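Side-chain contact in ribose 5-phosphate isomerase B (Anaplasma phagocytophilum, PDB 4EM8), which probably interconverts ribose 5-phosphate and ribulose 5-phosphate as a member of the LacAB/RpiB family of sugar isomerases: residues V125-T128 with F129-A133. Sequence-based numbering, arbitrary orientation.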
loop_
_atom_site.group_PDB
_atom_site.type_symbol
_atom_site.label_atom_id
_atom_site.label_comp_id
_atom_site.label_asym_id
_atom_site.label_seq_id
_atom_site.Cartn_x
_atom_site.Cartn_y
_atom_site.Cartn_z
ATOM N N VAL A 125 4.491 -4.881 -15.383
ATOM C CA VAL A 125 4.523 -4.913 -13.917
ATOM C C VAL A 125 4.069 -6.256 -13.362
ATOM O O VAL A 125 4.740 -6.847 -12.499
ATOM C CB VAL A 125 3.711 -3.781 -13.272
ATOM C CG1 VAL A 125 3.712 -3.920 -11.743
ATOM C CG2 VAL A 125 4.310 -2.457 -13.662
ATOM N N LEU A 126 2.945 -6.731 -13.898
ATOM C CA LEU A 126 2.428 -8.040 -13.626
ATOM C C LEU A 126 3.421 -9.142 -14.006
ATOM O O LEU A 126 3.582 -10.058 -13.243
ATOM C CB LEU A 126 1.111 -8.250 -14.371
ATOM C CG LEU A 126 0.449 -9.631 -14.180
ATOM C CD1 LEU A 126 0.149 -9.938 -12.716
ATOM C CD2 LEU A 126 -0.823 -9.670 -15.029
ATOM N N TYR A 127 4.122 -9.021 -15.138
ATOM C CA TYR A 127 5.066 -10.069 -15.533
ATOM C C TYR A 127 6.198 -10.172 -14.491
ATOM O O TYR A 127 6.525 -11.262 -14.008
ATOM C CB TYR A 127 5.651 -9.822 -16.935
ATOM C CG TYR A 127 6.625 -10.922 -17.320
ATOM C CD1 TYR A 127 6.148 -12.186 -17.633
ATOM C CD2 TYR A 127 8.011 -10.715 -17.319
ATOM C CE1 TYR A 127 7.008 -13.222 -17.969
ATOM C CE2 TYR A 127 8.891 -11.753 -17.650
ATOM C CZ TYR A 127 8.378 -13.002 -17.969
ATOM O OH TYR A 127 9.175 -14.056 -18.318
ATOM N N THR A 128 6.751 -9.011 -14.138
ATOM C CA THR A 128 7.805 -8.887 -13.115
ATOM C C THR A 128 7.334 -9.483 -11.787
ATOM O O THR A 128 8.013 -10.355 -11.220
ATOM C CB THR A 128 8.210 -7.423 -12.950
ATOM O OG1 THR A 128 8.738 -6.950 -14.196
ATOM C CG2 THR A 128 9.284 -7.217 -11.860
ATOM N N PHE A 129 6.148 -9.081 -11.351
ATOM C CA PHE A 129 5.561 -9.586 -10.121
ATOM C C PHE A 129 5.500 -11.110 -10.099
ATOM O O PHE A 129 5.890 -11.730 -9.118
ATOM C CB PHE A 129 4.146 -9.018 -9.928
ATOM C CG PHE A 129 3.608 -9.181 -8.526
ATOM C CD1 PHE A 129 3.908 -8.258 -7.540
ATOM C CD2 PHE A 129 2.797 -10.261 -8.194
ATOM C CE1 PHE A 129 3.405 -8.367 -6.255
ATOM C CE2 PHE A 129 2.277 -10.369 -6.899
ATOM C CZ PHE A 129 2.594 -9.433 -5.929
ATOM N N MET A 130 5.034 -11.698 -11.203
ATOM C CA MET A 130 4.861 -13.142 -11.325
ATOM C C MET A 130 6.167 -13.942 -11.442
ATOM O O MET A 130 6.159 -15.127 -11.135
ATOM C CB MET A 130 3.979 -13.482 -12.545
ATOM C CG MET A 130 2.554 -12.919 -12.511
ATOM S SD MET A 130 1.505 -13.634 -11.225
ATOM C CE MET A 130 1.404 -15.330 -11.801
ATOM N N THR A 131 7.253 -13.316 -11.896
ATOM C CA THR A 131 8.496 -13.998 -12.175
ATOM C C THR A 131 9.647 -13.637 -11.206
ATOM O O THR A 131 10.786 -14.054 -11.433
ATOM C CB THR A 131 8.955 -13.754 -13.620
ATOM O OG1 THR A 131 8.900 -12.356 -13.916
ATOM C CG2 THR A 131 8.054 -14.492 -14.619
ATOM N N THR A 132 9.359 -12.883 -10.151
ATOM C CA THR A 132 10.376 -12.525 -9.134
ATOM C C THR A 132 10.228 -13.389 -7.887
ATOM O O THR A 132 9.181 -13.452 -7.253
ATOM C CB THR A 132 10.298 -11.039 -8.741
ATOM O OG1 THR A 132 10.348 -10.232 -9.906
ATOM C CG2 THR A 132 11.466 -10.615 -7.808
ATOM N N ALA A 133 11.308 -14.085 -7.557
ATOM C CA ALA A 133 11.400 -14.907 -6.366
ATOM C C ALA A 133 11.589 -14.062 -5.099
ATOM O O ALA A 133 12.232 -12.995 -5.112
ATOM C CB ALA A 133 12.569 -15.901 -6.522
#
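Phe129 N and Met130 N bond to Val125 O and Leu126 O at 2.9 and 3.0 Å, the regular i to i+4 pattern near the C-terminal end of helix 119-131. The helix packs against the parallel sheet of an alpha/beta fold, and two threonine hydroxyls add bonds to the carbonyls of this end. Thr131 N divides its hydrogen between two acceptors, reaching Tyr127 O in a weak bond with an N-H...O angle of 126° and also Thr128 O in the tighter i to i+3 manner.

The hydroxyl of Thr131 also bonds to Tyr127 O: OG1 sits between its own N and carbonyl carbon (chi1 49°), from where it donates to Tyr127 O at 2.6 Å, arriving above the carbonyl plane. The same rotamer sends CG2 out over one face of the Tyr127 ring in a CH-pi contact. Thr131 CG2 lies 4.0 Å from the centroid of the Tyr127 ring and is displaced toward the rim, nearest CE1 and CZ.

On the inner side of the helix, Leu126 and Met130 run side by side, with Leu126 CD1 touching Met130 CG at 3.8 Å. Leu126 goes on to meet helix 19-31, while Val125 and Phe129 both reach Leu110 of strand 109-113 and also touch helix 95-105. The hydroxyl of Thr128 turns back to Ser124 O and leaves its methyl, anti to the backbone N, alongside the Thr132 side chain.

Thr128 O is gripped from opposite faces of its carbonyl plane, by Thr131 N on one and on the other by Thr132 OG1, which donates to it across 2.7 Å.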